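Local coordinates for protein JSC1_58120g3 ([Leptolyngbya] sp. JSC-1, PDB 6XHG) that binds a bilin, an open-chain tetrapyrrole, in a GAF domain and probably serves as a cyanobacteriochrome-type light sensor, at residues Thr39-Arg44 with Trp141-Ala146; Gln82-Phe87 with Val131-Gln136. All coordinates share one frame; numbering follows the deposited sequence.

Interaction 1: residues Thr39-Arg44 with Trp141-Ala146; sequences TIYKFR and WGLLSA. With BVX (3-[2-[(~{Z})-[5-[(4-ethenyl-3-methyl-5-oxidanylidene-pyrrol-2-ylidene)methyl]-3-(3-hydroxy-3-oxopropyl)-4-methyl-pyrrol-2-ylidene]methyl]-5-[(~{Z})-(3-ethyl-4-methyl-5-oxidanylidene-pyrrol-2-ylidene)methyl]-4-methyl-1~{H}-pyrrol-3-yl]propanoic acid), chain C.
The indole of Trp141 takes Lys42 over one face and Ile40 at its edge. Lys42 CG sits 4.1 Å from the centroid of the six-membered ring of Trp141, 23° off the ring normal, a CH-pi contact. The extended lysine chain runs on across the ring. Ile40 CG2 meets Trp141 CZ3 near the ring plane at 3.8 Å. The Tyr41 ring carries the bilin on one face, with vinyl carbon CAB of BVX 3.6 Å from Tyr41 CG. Phe43 CE1 lies at the edge of the Tyr41 ring, in its plane. Leu143 CD1 runs alongside Tyr41 CD1, 3.8 Å away, and also touches the bilin. Leu143 CG packs on Phe43 CZ at 3.6 Å.

Thr39 with Ser145 and Tyr41 with Leu143 are antiparallel hydrogen-bonded pairs. A fifth backbone bond runs from Phe43 N to Trp141 O, 2.9 Å. With chi1 at -58° Ser145 OG is anti to the carbonyl carbon, which turns it to the bilin, and it donates to the ring carbonyl OB of BVX at 3.0 Å. Thr39 OG1 is buried against Ser145 CB, 3.4 Å away, and has no hydrogen-bond partner in the model. The Tyr41, Leu143 and Ser145 face thus forms a wall of the chromophore pocket.

Trp141 and Gly142 form a classic beta bulge opposite Ile134. Tyr41 OH is hydrogen-bonded to Trp68 O. The two strands are central in the antiparallel GAF sheet, between strands 49-56 and 128-136. On the face of Ile40 and Leu144 the sheet is covered by helix 157-178.

Interaction 2: residues Gln82-Phe87 with Val131-Gln136; sequences QQNQPF and VVAIFQ. With BVX (3-[2-[(~{Z})-[5-[(4-ethenyl-3-methyl-5-oxidanylidene-pyrrol-2-ylidene)methyl]-3-(3-hydroxy-3-oxopropyl)-4-methyl-pyrrol-2-ylidene]methyl]-5-[(~{Z})-(3-ethyl-4-methyl-5-oxidanylidene-pyrrol-2-ylidene)methyl]-4-methyl-1~{H}-pyrrol-3-yl]propanoic acid), chain C.
Phe87 holds its ring anti to the backbone N, chi1 -170°, and this carries the ring away from Val131 and onto the bilin. BVX CAA, the first carbon of a propionate arm, stands over the centre of the Phe87 ring, 3.6 Å above its plane. Val131 has CG1 anti to its N, chi1 -171°, and CG2 beside it. Both branches reach the ring carbonyl of the bilin, and CG2 of Val131 comes within 3.2 Å of BVX OB. The two residues line the bilin pocket of the GAF domain from one side of the sheet, at its 87-89 edge.

Their backbones form an antiparallel hydrogen-bonded pair. Phe87 N to Val131 O is 2.9 Å and nearly straight, at 167°. The return bond from Val131 N to Phe87 O is more bent. Just before this pair, Pro86 CB packs on Val132 CG1 at 4.0 Å.

Phe87 with Val131 is the one bridge of this contact, and residues 82-86 before it form a loop. A water donates to Asn84 OD1, 2.9 Å away. Its approach to Ala133 N is too short to be trusted as a bond. Phe135 closes the far end. Its ring edge meets Gln82 O, which lies 3.8 Å from Phe135 CZ, while Asn84 CB approaches Phe135 CE1 obliquely at 4.1 Å.

His117 packs on the Phe87 ring and is hydrogen-bonded to BVX through ND1. Phe87 starts the edge strand 87-89, the neighbour of strand 128-136. The loop before it packs against helix 157-178, where Pro86 touches Val160 and Asn84 touches Met164. Val132 touches Met164 as well.

Overall arrangement
From the N terminus, the chain first forms strand 37-43, which interaction 1 pairs with strand 139-148, closing a loop of nearly a hundred residues. Within this long loop, interaction 2 closes a smaller one, joining residues 82-87 to strand 128-136. The contacts therefore nest and do not cross. Strands 128-136 and 139-148 follow each other in the chain and pair in the sheet, with Leu144 N to Val132 O at 2.7 Å and Ile134 N to Gly142 O at 2.8 Å as probable hydrogen bonds. Together the contacts connect the middle of the GAF sheet with its 87-89 edge. Both touch the bilin, and Ser145 and Val131 meet beside its ring carbonyl.

Interaction 1: residues Thr39-Arg44 with Trp141-Ala146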
loop_
_atom_site.group_PDB
_atom_site.type_symbol
_atom_site.label_atom_id
_atom_site.label_comp_id
_atom_site.label_asym_id
_atom_site.label_seq_id
_atom_site.Cartn_x
_atom_site.Cartn_y
_atom_site.Cartn_z
ATOM N N THR A 39 -2.819 0.320 -5.336
ATOM C CA THR A 39 -1.637 0.138 -6.161
ATOM C C THR A 39 -0.725 -0.923 -5.566
ATOM O O THR A 39 -0.668 -1.118 -4.346
ATOM C CB THR A 39 -0.852 1.449 -6.338
ATOM O OG1 THR A 39 -0.398 1.916 -5.062
ATOM C CG2 THR A 39 -1.725 2.503 -6.979
ATOM N N ILE A 40 0.007 -1.583 -6.460
ATOM C CA ILE A 40 1.159 -2.410 -6.128
ATOM C C ILE A 40 2.400 -1.716 -6.665
ATOM O O ILE A 40 2.451 -1.342 -7.844
ATOM C CB ILE A 40 1.021 -3.833 -6.694
ATOM C CG1 ILE A 40 -0.141 -4.558 -6.013
ATOM C CG2 ILE A 40 2.309 -4.607 -6.493
ATOM C CD1 ILE A 40 -0.639 -5.761 -6.778
ATOM N N TYR A 41 3.376 -1.495 -5.792
ATOM C CA TYR A 41 4.572 -0.732 -6.106
ATOM C C TYR A 41 5.784 -1.606 -5.815
ATOM O O TYR A 41 5.875 -2.202 -4.742
ATOM C CB TYR A 41 4.555 0.555 -5.271
ATOM C CG TYR A 41 5.813 1.380 -5.176
ATOM C CD1 TYR A 41 6.788 1.084 -4.233
ATOM C CD2 TYR A 41 5.998 2.493 -5.985
ATOM C CE1 TYR A 41 7.927 1.853 -4.119
ATOM C CE2 TYR A 41 7.133 3.270 -5.877
ATOM C CZ TYR A 41 8.094 2.946 -4.941
ATOM O OH TYR A 41 9.228 3.714 -4.827
ATOM N N LYS A 42 6.699 -1.703 -6.778
ATOM C CA LYS A 42 7.863 -2.575 -6.677
ATOM C C LYS A 42 9.107 -1.743 -6.399
ATOM O O LYS A 42 9.381 -0.776 -7.120
ATOM C CB LYS A 42 8.037 -3.392 -7.959
ATOM C CG LYS A 42 9.273 -4.270 -7.999
ATOM C CD LYS A 42 9.284 -5.120 -9.263
ATOM C CE LYS A 42 10.439 -6.108 -9.267
ATOM N NZ LYS A 42 10.415 -6.977 -10.477
ATOM N N PHE A 43 9.851 -2.119 -5.356
ATOM C CA PHE A 43 11.113 -1.466 -5.041
ATOM C C PHE A 43 12.178 -1.805 -6.077
ATOM O O PHE A 43 12.302 -2.953 -6.511
ATOM C CB PHE A 43 11.586 -1.885 -3.650
ATOM C CG PHE A 43 10.905 -1.151 -2.534
ATOM C CD1 PHE A 43 10.871 0.234 -2.513
ATOM C CD2 PHE A 43 10.286 -1.847 -1.509
ATOM C CE1 PHE A 43 10.239 0.911 -1.484
ATOM C CE2 PHE A 43 9.649 -1.177 -0.478
ATOM C CZ PHE A 43 9.627 0.203 -0.466
ATOM N N ARG A 44 12.947 -0.793 -6.476
ATOM C CA ARG A 44 14.218 -1.020 -7.145
ATOM C C ARG A 44 15.279 -1.418 -6.119
ATOM O O ARG A 44 15.019 -1.490 -4.915
ATOM C CB ARG A 44 14.642 0.225 -7.922
ATOM C CG ARG A 44 13.538 0.819 -8.774
ATOM C CD ARG A 44 13.987 2.100 -9.455
ATOM N NE ARG A 44 12.858 2.821 -10.037
ATOM C CZ ARG A 44 12.873 4.114 -10.342
ATOM N NH1 ARG A 44 13.959 4.838 -10.111
ATOM N NH2 ARG A 44 11.796 4.683 -10.865
ATOM N N TRP A 141 10.088 -6.462 -0.942
ATOM C CA TRP A 141 9.895 -6.445 -2.386
ATOM C C TRP A 141 9.178 -5.187 -2.864
ATOM O O TRP A 141 9.506 -4.650 -3.929
ATOM C CB TRP A 141 9.108 -7.690 -2.820
ATOM C CG TRP A 141 8.834 -7.781 -4.300
ATOM C CD1 TRP A 141 9.570 -8.461 -5.227
ATOM C CD2 TRP A 141 7.722 -7.212 -5.011
ATOM N NE1 TRP A 141 9.002 -8.331 -6.472
ATOM C CE2 TRP A 141 7.866 -7.572 -6.366
ATOM C CE3 TRP A 141 6.628 -6.426 -4.634
ATOM C CZ2 TRP A 141 6.958 -7.174 -7.345
ATOM C CZ3 TRP A 141 5.726 -6.034 -5.611
ATOM C CH2 TRP A 141 5.897 -6.406 -6.948
ATOM N N GLY A 142 8.210 -4.700 -2.101
ATOM C CA GLY A 142 7.426 -3.570 -2.548
ATOM C C GLY A 142 6.419 -3.146 -1.506
ATOM O O GLY A 142 6.538 -3.477 -0.324
ATOM N N LEU A 143 5.422 -2.403 -1.966
ATOM C CA LEU A 143 4.391 -1.826 -1.122
ATOM C C LEU A 143 3.021 -2.057 -1.738
ATOM O O LEU A 143 2.855 -1.987 -2.961
ATOM C CB LEU A 143 4.619 -0.321 -0.931
ATOM C CG LEU A 143 5.979 0.145 -0.403
ATOM C CD1 LEU A 143 6.117 1.665 -0.518
ATOM C CD2 LEU A 143 6.196 -0.317 1.030
ATOM N N LEU A 144 2.041 -2.335 -0.887
ATOM C CA LEU A 144 0.638 -2.342 -1.277
ATOM C C LEU A 144 -0.003 -1.104 -0.672
ATOM O O LEU A 144 0.003 -0.938 0.553
ATOM C CB LEU A 144 -0.063 -3.612 -0.794
ATOM C CG LEU A 144 -1.584 -3.628 -0.949
ATOM C CD1 LEU A 144 -1.976 -3.648 -2.418
ATOM C CD2 LEU A 144 -2.182 -4.819 -0.215
ATOM N N SER A 145 -0.561 -0.243 -1.520
ATOM C CA SER A 145 -1.083 1.040 -1.070
ATOM C C SER A 145 -2.566 1.158 -1.376
ATOM O O SER A 145 -3.004 0.860 -2.491
ATOM C CB SER A 145 -0.317 2.196 -1.721
ATOM O OG SER A 145 1.066 2.114 -1.425
ATOM N N ALA A 146 -3.330 1.579 -0.375
ATOM C CA ALA A 146 -4.716 1.994 -0.540
ATOM C C ALA A 146 -4.803 3.513 -0.429
ATOM O O ALA A 146 -4.353 4.089 0.567
ATOM C CB ALA A 146 -5.608 1.326 0.504
HETATM C CHA BVX C . 8.539 8.821 4.368
HETATM N NA BVX C . 7.548 8.067 2.097
HETATM C C1A BVX C . 7.657 7.986 3.438
HETATM C C2A BVX C . 6.816 6.983 3.866
HETATM C C3A BVX C . 6.203 6.451 2.771
HETATM C C4A BVX C . 6.668 7.139 1.660
HETATM C CMA BVX C . 5.193 5.310 2.838
HETATM C CAA BVX C . 6.637 6.540 5.317
HETATM C CBA BVX C . 7.681 5.452 5.589
HETATM C CGA BVX C . 8.377 5.670 6.933
HETATM O O1A BVX C . 7.987 6.584 7.708
HETATM O O2A BVX C . 9.340 4.930 7.266
HETATM C CHB BVX C . 6.328 6.977 0.166
HETATM N NB BVX C . 4.133 6.014 -0.020
HETATM C C1B BVX C . 5.420 6.191 -0.395
HETATM C C2B BVX C . 5.635 5.428 -1.521
HETATM C C3B BVX C . 4.494 4.781 -1.823
HETATM C C4B BVX C . 3.554 5.138 -0.884
HETATM C CMB BVX C . 6.939 5.331 -2.304
HETATM O OB BVX C . 2.430 4.760 -0.832
HETATM C CAB BVX C . 4.309 3.818 -2.998
HETATM C CBB BVX C . 3.130 3.649 -3.557
HETATM N NC BVX C . 9.566 11.966 0.028
HETATM C C1C BVX C . 9.679 12.369 -1.267
HETATM C C2C BVX C . 10.345 13.569 -1.282
HETATM C C3C BVX C . 10.636 13.898 -0.010
HETATM C C4C BVX C . 10.156 12.900 0.808
HETATM C CMC BVX C . 10.695 14.390 -2.522
HETATM O OC BVX C . 9.278 11.798 -2.225
HETATM C CAC BVX C . 11.375 15.165 0.430
HETATM C CBC BVX C . 12.810 14.913 0.888
HETATM C CHD BVX C . 10.270 12.916 2.126
HETATM N ND BVX C . 9.208 10.627 2.889
HETATM C C1D BVX C . 9.879 11.800 3.108
HETATM C C2D BVX C . 10.180 11.877 4.444
HETATM C C3D BVX C . 9.711 10.768 5.048
HETATM C C4D BVX C . 9.106 9.986 4.090
HETATM C CMD BVX C . 10.929 13.025 5.119
HETATM C CAD BVX C . 9.836 10.449 6.539
HETATM C CBD BVX C . 8.475 10.526 7.238
HETATM C CGD BVX C . 7.832 11.888 6.997
HETATM O O1D BVX C . 8.463 12.943 7.256
HETATM O O2D BVX C . 6.663 11.954 6.546
HETATM O O HOH W 1 11.638 -5.397 -4.988
#

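Interaction 2: residues Gln82-Phe87 with Val131-Gln136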
loop_
_atom_site.group_PDB
_atom_site.type_symbol
_atom_site.label_atom_id
_atom_site.label_comp_id
_atom_site.label_asym_id
_atom_site.label_seq_id
_atom_site.Cartn_x
_atom_site.Cartn_y
_atom_site.Cartn_z
ATOM N N GLN A 82 10.817 -2.271 6.574
ATOM C CA GLN A 82 11.702 -3.392 6.871
ATOM C C GLN A 82 11.263 -4.108 8.143
ATOM O O GLN A 82 11.542 -5.300 8.311
ATOM C CB GLN A 82 13.153 -2.925 6.991
ATOM C CG GLN A 82 13.761 -2.468 5.675
ATOM C CD GLN A 82 14.065 -3.616 4.722
ATOM O OE1 GLN A 82 13.814 -4.783 5.028
ATOM N NE2 GLN A 82 14.600 -3.284 3.553
ATOM N N GLN A 83 10.580 -3.398 9.041
ATOM C CA GLN A 83 10.007 -3.974 10.249
ATOM C C GLN A 83 8.534 -4.325 10.082
ATOM O O GLN A 83 7.857 -4.596 11.078
ATOM C CB GLN A 83 10.184 -3.021 11.434
ATOM C CG GLN A 83 11.610 -2.935 11.962
ATOM C CD GLN A 83 12.546 -2.223 11.003
ATOM O OE1 GLN A 83 12.272 -1.105 10.568
ATOM N NE2 GLN A 83 13.652 -2.874 10.664
ATOM N N ASN A 84 8.027 -4.314 8.847
ATOM C CA ASN A 84 6.612 -4.560 8.554
ATOM C C ASN A 84 5.712 -3.640 9.374
ATOM O O ASN A 84 4.666 -4.046 9.891
ATOM C CB ASN A 84 6.249 -6.028 8.782
ATOM C CG ASN A 84 4.940 -6.415 8.119
ATOM O OD1 ASN A 84 4.442 -5.706 7.243
ATOM N ND2 ASN A 84 4.370 -7.541 8.539
ATOM N N GLN A 85 6.127 -2.386 9.497
ATOM C CA GLN A 85 5.178 -1.445 10.068
ATOM C C GLN A 85 4.382 -0.776 8.952
ATOM O O GLN A 85 4.947 -0.426 7.911
ATOM C CB GLN A 85 5.896 -0.386 10.897
ATOM C CG GLN A 85 6.580 -0.945 12.137
ATOM C CD GLN A 85 6.716 0.083 13.239
ATOM O OE1 GLN A 85 5.777 0.824 13.536
ATOM N NE2 GLN A 85 7.891 0.139 13.849
ATOM N N PRO A 86 3.080 -0.599 9.128
ATOM C CA PRO A 86 2.287 0.109 8.122
ATOM C C PRO A 86 2.447 1.616 8.260
ATOM O O PRO A 86 2.964 2.133 9.252
ATOM C CB PRO A 86 0.855 -0.329 8.440
ATOM C CG PRO A 86 0.871 -0.507 9.918
ATOM C CD PRO A 86 2.249 -1.046 10.261
ATOM N N PHE A 87 1.990 2.318 7.227
ATOM C CA PHE A 87 1.916 3.771 7.227
ATOM C C PHE A 87 0.472 4.154 6.962
ATOM O O PHE A 87 -0.057 3.882 5.880
ATOM C CB PHE A 87 2.844 4.366 6.165
ATOM C CG PHE A 87 3.000 5.860 6.253
ATOM C CD1 PHE A 87 3.570 6.449 7.370
ATOM C CD2 PHE A 87 2.584 6.671 5.211
ATOM C CE1 PHE A 87 3.718 7.823 7.447
ATOM C CE2 PHE A 87 2.733 8.047 5.279
ATOM C CZ PHE A 87 3.299 8.623 6.398
ATOM N N VAL A 131 -0.596 2.157 3.615
ATOM C CA VAL A 131 0.512 1.583 2.857
ATOM C C VAL A 131 1.144 0.485 3.697
ATOM O O VAL A 131 1.488 0.716 4.863
ATOM C CB VAL A 131 1.567 2.642 2.477
ATOM C CG1 VAL A 131 2.577 2.058 1.500
ATOM C CG2 VAL A 131 0.903 3.874 1.885
ATOM N N VAL A 132 1.307 -0.702 3.110
ATOM C CA VAL A 132 1.864 -1.843 3.823
ATOM C C VAL A 132 2.907 -2.524 2.947
ATOM O O VAL A 132 2.900 -2.409 1.718
ATOM C CB VAL A 132 0.786 -2.864 4.253
ATOM C CG1 VAL A 132 -0.277 -2.201 5.107
ATOM C CG2 VAL A 132 0.167 -3.523 3.029
ATOM N N ALA A 133 3.812 -3.242 3.611
ATOM C CA ALA A 133 4.933 -3.886 2.946
ATOM C C ALA A 133 4.503 -5.163 2.237
ATOM O O ALA A 133 3.672 -5.924 2.738
ATOM C CB ALA A 133 6.038 -4.199 3.957
ATOM N N ILE A 134 5.083 -5.396 1.066
ATOM C CA ILE A 134 5.012 -6.687 0.394
ATOM C C ILE A 134 6.363 -7.366 0.569
ATOM O O ILE A 134 7.395 -6.833 0.140
ATOM C CB ILE A 134 4.650 -6.539 -1.092
ATOM C CG1 ILE A 134 3.260 -5.920 -1.252
ATOM C CG2 ILE A 134 4.702 -7.888 -1.791
ATOM C CD1 ILE A 134 2.957 -5.485 -2.664
ATOM N N PHE A 135 6.370 -8.498 1.264
ATOM C CA PHE A 135 7.583 -9.272 1.481
ATOM C C PHE A 135 7.609 -10.508 0.591
ATOM O O PHE A 135 6.620 -11.244 0.510
ATOM C CB PHE A 135 7.704 -9.674 2.950
ATOM C CG PHE A 135 8.365 -8.638 3.804
ATOM C CD1 PHE A 135 7.613 -7.703 4.494
ATOM C CD2 PHE A 135 9.745 -8.590 3.908
ATOM C CE1 PHE A 135 8.224 -6.744 5.278
ATOM C CE2 PHE A 135 10.361 -7.634 4.689
ATOM C CZ PHE A 135 9.601 -6.711 5.375
ATOM N N GLN A 136 8.737 -10.722 -0.084
ATOM C CA GLN A 136 9.023 -11.952 -0.819
ATOM C C GLN A 136 9.985 -12.748 0.059
ATOM O O GLN A 136 11.177 -12.432 0.135
ATOM C CB GLN A 136 9.619 -11.652 -2.189
ATOM C CG GLN A 136 10.139 -12.878 -2.918
ATOM C CD GLN A 136 11.081 -12.529 -4.059
ATOM O OE1 GLN A 136 11.180 -11.373 -4.473
ATOM N NE2 GLN A 136 11.785 -13.533 -4.567
HETATM C CHA BVX C . 8.539 8.821 4.368
HETATM N NA BVX C . 7.548 8.067 2.097
HETATM C C1A BVX C . 7.657 7.986 3.438
HETATM C C2A BVX C . 6.816 6.983 3.866
HETATM C C3A BVX C . 6.203 6.451 2.771
HETATM C C4A BVX C . 6.668 7.139 1.660
HETATM C CMA BVX C . 5.193 5.310 2.838
HETATM C CAA BVX C . 6.637 6.540 5.317
HETATM C CBA BVX C . 7.681 5.452 5.589
HETATM C CGA BVX C . 8.377 5.670 6.933
HETATM O O1A BVX C . 7.987 6.584 7.708
HETATM O O2A BVX C . 9.340 4.930 7.266
HETATM C CHB BVX C . 6.328 6.977 0.166
HETATM N NB BVX C . 4.133 6.014 -0.020
HETATM C C1B BVX C . 5.420 6.191 -0.395
HETATM C C2B BVX C . 5.635 5.428 -1.521
HETATM C C3B BVX C . 4.494 4.781 -1.823
HETATM C C4B BVX C . 3.554 5.138 -0.884
HETATM C CMB BVX C . 6.939 5.331 -2.304
HETATM O OB BVX C . 2.430 4.760 -0.832
HETATM C CAB BVX C . 4.309 3.818 -2.998
HETATM C CBB BVX C . 3.130 3.649 -3.557
HETATM N NC BVX C . 9.566 11.966 0.028
HETATM C C1C BVX C . 9.679 12.369 -1.267
HETATM C C2C BVX C . 10.345 13.569 -1.282
HETATM C C3C BVX C . 10.636 13.898 -0.010
HETATM C C4C BVX C . 10.156 12.900 0.808
HETATM C CMC BVX C . 10.695 14.390 -2.522
HETATM O OC BVX C . 9.278 11.798 -2.225
HETATM C CAC BVX C . 11.375 15.165 0.430
HETATM C CBC BVX C . 12.810 14.913 0.888
HETATM C CHD BVX C . 10.270 12.916 2.126
HETATM N ND BVX C . 9.208 10.627 2.889
HETATM C C1D BVX C . 9.879 11.800 3.108
HETATM C C2D BVX C . 10.180 11.877 4.444
HETATM C C3D BVX C . 9.711 10.768 5.048
HETATM C C4D BVX C . 9.106 9.986 4.090
HETATM C CMD BVX C . 10.929 13.025 5.119
HETATM C CAD BVX C . 9.836 10.449 6.539
HETATM C CBD BVX C . 8.475 10.526 7.238
HETATM C CGD BVX C . 7.832 11.888 6.997
HETATM O O1D BVX C . 8.463 12.943 7.256
HETATM O O2D BVX C . 6.663 11.954 6.546
HETATM O O HOH W 2 3.822 -3.073 6.137
#